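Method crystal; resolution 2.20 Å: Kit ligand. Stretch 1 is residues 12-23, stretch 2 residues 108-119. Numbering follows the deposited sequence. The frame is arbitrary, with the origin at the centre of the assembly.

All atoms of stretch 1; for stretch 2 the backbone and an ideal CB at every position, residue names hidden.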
# COMPACT_ATOMS: atom_id res chain seq x y z
N ASP A 12 1.71 -9.21 14.73
CA ASP A 12 1.38 -7.79 14.73
C ASP A 12 0.78 -7.14 13.50
O ASP A 12 1.47 -6.72 12.55
CB ASP A 12 2.57 -6.98 15.23
CG ASP A 12 2.70 -7.03 16.74
OD1 ASP A 12 1.70 -6.77 17.42
OD2 ASP A 12 3.81 -7.34 17.23
N ILE A 13 -0.53 -7.08 13.56
CA ILE A 13 -1.36 -6.45 12.57
C ILE A 13 -1.18 -4.92 12.63
O ILE A 13 -1.31 -4.24 11.62
CB ILE A 13 -2.82 -6.87 12.85
CG1 ILE A 13 -2.95 -8.37 12.53
CG2 ILE A 13 -3.81 -6.02 12.08
CD1 ILE A 13 -4.31 -8.96 12.85
N THR A 14 -0.86 -4.41 13.81
CA THR A 14 -0.67 -2.98 14.03
C THR A 14 0.46 -2.43 13.18
O THR A 14 0.32 -1.39 12.54
CB THR A 14 -0.40 -2.68 15.54
OG1 THR A 14 -1.56 -3.05 16.31
CG2 THR A 14 -0.14 -1.19 15.77
N LYS A 15 1.58 -3.14 13.18
CA LYS A 15 2.74 -2.74 12.40
C LYS A 15 2.36 -2.80 10.91
O LYS A 15 2.73 -1.91 10.14
CB LYS A 15 3.92 -3.66 12.71
CG LYS A 15 5.30 -3.11 12.34
CD LYS A 15 5.76 -3.55 10.95
CE LYS A 15 7.14 -2.98 10.58
NZ LYS A 15 8.23 -3.36 11.52
N LEU A 16 1.62 -3.83 10.53
CA LEU A 16 1.18 -4.02 9.15
C LEU A 16 0.33 -2.85 8.71
O LEU A 16 0.57 -2.24 7.67
CB LEU A 16 0.36 -5.30 9.02
CG LEU A 16 0.39 -6.14 7.74
CD1 LEU A 16 -1.02 -6.54 7.39
CD2 LEU A 16 1.04 -5.40 6.60
N VAL A 17 -0.69 -2.53 9.51
CA VAL A 17 -1.59 -1.44 9.17
C VAL A 17 -0.80 -0.15 9.08
O VAL A 17 -1.10 0.70 8.25
CB VAL A 17 -2.72 -1.28 10.22
CG1 VAL A 17 -3.51 -0.00 9.97
CG2 VAL A 17 -3.65 -2.48 10.15
N ALA A 18 0.22 -0.02 9.92
CA ALA A 18 1.07 1.18 9.95
C ALA A 18 2.00 1.27 8.75
O ALA A 18 2.47 2.36 8.39
CB ALA A 18 1.90 1.18 11.25
N ASN A 19 2.26 0.11 8.13
CA ASN A 19 3.14 0.02 6.98
C ASN A 19 2.39 -0.16 5.66
O ASN A 19 3.01 -0.44 4.64
CB ASN A 19 4.12 -1.12 7.18
CG ASN A 19 5.53 -0.73 6.81
OD1 ASN A 19 5.92 0.42 6.96
ND2 ASN A 19 6.30 -1.68 6.33
N LEU A 20 1.06 -0.05 5.70
CA LEU A 20 0.20 -0.14 4.52
C LEU A 20 -0.34 1.27 4.30
O LEU A 20 -0.57 1.99 5.25
CB LEU A 20 -0.97 -1.09 4.77
CG LEU A 20 -0.65 -2.58 4.56
CD1 LEU A 20 -1.87 -3.44 4.85
CD2 LEU A 20 -0.15 -2.77 3.10
N PRO A 21 -0.58 1.67 3.04
CA PRO A 21 -1.09 3.03 2.83
C PRO A 21 -2.52 3.20 3.37
O PRO A 21 -3.35 2.33 3.14
CB PRO A 21 -1.05 3.20 1.31
CG PRO A 21 -0.06 2.10 0.85
CD PRO A 21 -0.42 0.96 1.76
N ASN A 22 -2.78 4.31 4.07
CA ASN A 22 -4.13 4.61 4.62
C ASN A 22 -5.26 4.62 3.58
O ASN A 22 -6.42 4.44 3.93
CB ASN A 22 -4.19 6.00 5.27
CG ASN A 22 -3.19 6.19 6.37
OD1 ASN A 22 -3.02 5.33 7.23
ND2 ASN A 22 -2.53 7.34 6.36
N ASP A 23 -4.93 4.90 2.32
CA ASP A 23 -5.94 4.95 1.26
C ASP A 23 -5.93 3.73 0.32
O ASP A 23 -6.65 3.69 -0.66
CB ASP A 23 -5.84 6.25 0.45
CG ASP A 23 -4.45 6.49 -0.15
OD1 ASP A 23 -3.46 5.87 0.29
OD2 ASP A 23 -4.35 7.33 -1.07
N UNK A 108 -12.19 -2.04 1.46
CA UNK A 108 -11.98 -1.51 2.77
C UNK A 108 -10.58 -1.00 2.93
O UNK A 108 -9.65 -1.44 2.25
CB UNK A 108 -12.29 -2.57 3.83
N UNK A 109 -10.43 -0.06 3.85
CA UNK A 109 -9.14 0.49 4.17
C UNK A 109 -8.44 -0.60 4.98
O UNK A 109 -9.09 -1.50 5.52
CB UNK A 109 -9.24 1.82 4.93
N UNK A 110 -7.10 -0.52 5.11
CA UNK A 110 -6.42 -1.56 5.88
C UNK A 110 -6.91 -1.66 7.34
O UNK A 110 -7.04 -2.75 7.87
CB UNK A 110 -4.91 -1.30 5.86
N UNK A 111 -7.15 -0.52 7.97
CA UNK A 111 -7.62 -0.51 9.35
C UNK A 111 -8.94 -1.24 9.42
O UNK A 111 -9.16 -2.06 10.30
CB UNK A 111 -7.76 0.92 9.88
N UNK A 112 -9.82 -0.95 8.48
CA UNK A 112 -11.13 -1.57 8.45
C UNK A 112 -11.08 -3.04 8.10
O UNK A 112 -11.85 -3.86 8.63
CB UNK A 112 -12.03 -0.84 7.45
N UNK A 113 -10.19 -3.39 7.18
CA UNK A 113 -10.07 -4.76 6.76
C UNK A 113 -9.65 -5.63 7.93
O UNK A 113 -10.27 -6.65 8.23
CB UNK A 113 -9.07 -4.88 5.61
N UNK A 114 -8.58 -5.18 8.59
CA UNK A 114 -8.03 -5.92 9.69
C UNK A 114 -8.85 -5.86 10.97
O UNK A 114 -8.58 -6.59 11.93
CB UNK A 114 -6.61 -5.41 9.97
N UNK A 115 -9.85 -4.97 10.97
CA UNK A 115 -10.77 -4.85 12.09
C UNK A 115 -11.76 -6.00 11.92
O UNK A 115 -12.16 -6.64 12.89
CB UNK A 115 -11.46 -3.49 12.13
N UNK A 116 -12.16 -6.25 10.67
CA UNK A 116 -13.07 -7.34 10.32
C UNK A 116 -12.39 -8.66 10.62
O UNK A 116 -13.03 -9.61 11.06
CB UNK A 116 -13.49 -7.27 8.85
N UNK A 117 -11.09 -8.70 10.34
CA UNK A 117 -10.26 -9.88 10.56
C UNK A 117 -10.19 -10.19 12.05
O UNK A 117 -10.42 -11.33 12.47
CB UNK A 117 -8.86 -9.67 9.99
N UNK A 118 -9.87 -9.18 12.85
CA UNK A 118 -9.77 -9.34 14.30
C UNK A 118 -11.10 -9.75 14.89
O UNK A 118 -11.16 -10.60 15.79
CB UNK A 118 -9.28 -8.05 14.96
N UNK A 119 -12.18 -9.17 14.39
CA UNK A 119 -13.50 -9.53 14.89
C UNK A 119 -13.87 -10.96 14.49
O UNK A 119 -14.54 -11.64 15.25
CB UNK A 119 -14.55 -8.55 14.37

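The two helical segments, 13-18 and 110-119, run nearly antiparallel (157°), their axes 9.8 Å apart at closest approach.

At position 108 the ideal CB has nothing of stretch 1 within 5.5 Å, so the contact sets no preference; the residue is Phe108. Position 109 precedes the helix with phi/psi of -75/162°, and its CB lies 4.0 Å from Asn22 O. A small polar side chain with a donor would suit this carbonyl. It is Thr109, whose OG1 comes 2.8 Å from Asn22 O; the geometry leaves a hydrogen bond undecided.

Position 110 is the first helical residue, with phi of -59°. Its CB points toward stretch 1, 3.9 Å from Leu20 CD1 and 4.5 Å from Val17 CG1, and the CA of 110 is 5.8 Å from Val17 CA. So close a backbone favours a compact apolar residue: alanine, valine or proline, the last allowed by phi and by a first-turn nitrogen that needs no helical acceptor. Pro110 fits, its CB 3.9 Å from Leu20 CD1 and its CG 3.5 Å from Pro21 O.

The CB of 111 points sideways, 4.3 Å from Val17 CG1, beside an apolar branch with no charged partner close by. An aliphatic residue or a long polar one could lie there. Glu111 does so with its methylene, CG standing 3.6 Å from Val17 CG1.

Positions 112 and 113 have CBs beyond reach, leaving the choice open. They are Glu112, whose OE2 accepts a weak hydrogen bond from Thr109 N (3.3 Å), and Phe113.

Position 114 faces stretch 1 squarely: its CB is 3.6 Å from Ile13 CG2 and 4.2 Å from Val17 CG2, with the side chains of Leu16 and Leu20 farther on. Leucine, methionine or an aromatic would suit this aliphatic surface, a large side chain reaching most of it. Phe114, chi1 m, places CD1 3.9 Å from Val17 CG2, CE1 3.9 Å from Leu20 CD1 and CZ 3.2 Å from Leu16 CD1.

At 115 and 116 the ideal CB has nothing of stretch 1 within 5.5 Å, that of 115 pointing away, so many side chains would do; they are Ser115 and Ile116.

At 117 the CB points toward stretch 1 but stops 5.4 Å from Ile13 CD1, so a medium-sized or large apolar side chain, leucine, methionine or an aromatic, could bridge the gap. Phe117 does, CE2 reaching within 3.6 Å of Ile13 CD1. At 118 the CB also points toward stretch 1, 5.5 Å from Ile13 CD1, and a medium-sized apolar or polar residue would serve; Asn118 brings ND2 to 3.3 Å from Ile13 CD1. Position 119, out of reach, is Arg119, whose NE makes a weak hydrogen bond to Ser115 O (3.2 Å).

Stretch 2 (108-119) FTPEEFFSIFNR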
# COMPACT_ATOMS: atom_id res chain seq x y z
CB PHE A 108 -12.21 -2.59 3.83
CG PHE A 108 -13.61 -3.14 3.85
CD1 PHE A 108 -13.98 -4.16 3.00
CD2 PHE A 108 -14.57 -2.62 4.71
CE1 PHE A 108 -15.30 -4.66 3.01
CE2 PHE A 108 -15.89 -3.11 4.72
CZ PHE A 108 -16.25 -4.13 3.87
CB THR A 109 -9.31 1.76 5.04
OG1 THR A 109 -8.11 2.54 4.98
CG2 THR A 109 -9.57 1.38 6.48
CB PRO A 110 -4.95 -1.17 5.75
CG PRO A 110 -4.92 -0.55 4.32
CD PRO A 110 -6.13 0.34 4.41
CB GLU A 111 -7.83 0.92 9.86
CG GLU A 111 -6.75 1.42 10.81
CD GLU A 111 -6.80 0.76 12.18
OE1 GLU A 111 -5.83 0.92 12.96
OE2 GLU A 111 -7.83 0.11 12.49
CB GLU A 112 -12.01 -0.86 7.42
CG GLU A 112 -12.37 0.55 7.81
CD GLU A 112 -13.05 1.31 6.69
OE1 GLU A 112 -13.49 2.45 6.95
OE2 GLU A 112 -13.14 0.78 5.56
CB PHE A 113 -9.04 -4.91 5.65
CG PHE A 113 -8.82 -6.33 5.25
CD1 PHE A 113 -9.72 -6.97 4.42
CD2 PHE A 113 -7.73 -7.03 5.73
CE1 PHE A 113 -9.56 -8.30 4.08
CE2 PHE A 113 -7.55 -8.36 5.40
CZ PHE A 113 -8.48 -9.00 4.56
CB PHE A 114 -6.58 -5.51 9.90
CG PHE A 114 -5.65 -6.06 8.84
CD1 PHE A 114 -5.16 -5.24 7.83
CD2 PHE A 114 -5.34 -7.43 8.80
CE1 PHE A 114 -4.37 -5.78 6.80
CE2 PHE A 114 -4.56 -7.96 7.78
CZ PHE A 114 -4.08 -7.14 6.77
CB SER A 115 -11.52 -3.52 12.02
OG SER A 115 -12.57 -3.47 12.97
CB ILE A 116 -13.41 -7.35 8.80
CG1 ILE A 116 -13.99 -6.00 8.38
CG2 ILE A 116 -14.35 -8.48 8.49
CD1 ILE A 116 -15.06 -5.46 9.31
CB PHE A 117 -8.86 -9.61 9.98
CG PHE A 117 -7.86 -10.68 10.28
CD1 PHE A 117 -7.54 -11.66 9.34
CD2 PHE A 117 -7.25 -10.74 11.53
CE1 PHE A 117 -6.64 -12.67 9.65
CE2 PHE A 117 -6.35 -11.75 11.84
CZ PHE A 117 -6.05 -12.71 10.90
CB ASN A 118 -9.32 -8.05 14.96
CG ASN A 118 -7.83 -7.89 14.92
OD1 ASN A 118 -7.30 -6.81 15.16
ND2 ASN A 118 -7.13 -8.99 14.64
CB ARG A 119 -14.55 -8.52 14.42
CG ARG A 119 -14.44 -7.19 15.17
CD ARG A 119 -15.47 -6.14 14.75
NE ARG A 119 -15.05 -5.34 13.60
CZ ARG A 119 -15.56 -4.15 13.29
NH1 ARG A 119 -16.51 -3.61 14.05
NH2 ARG A 119 -15.12 -3.49 12.23
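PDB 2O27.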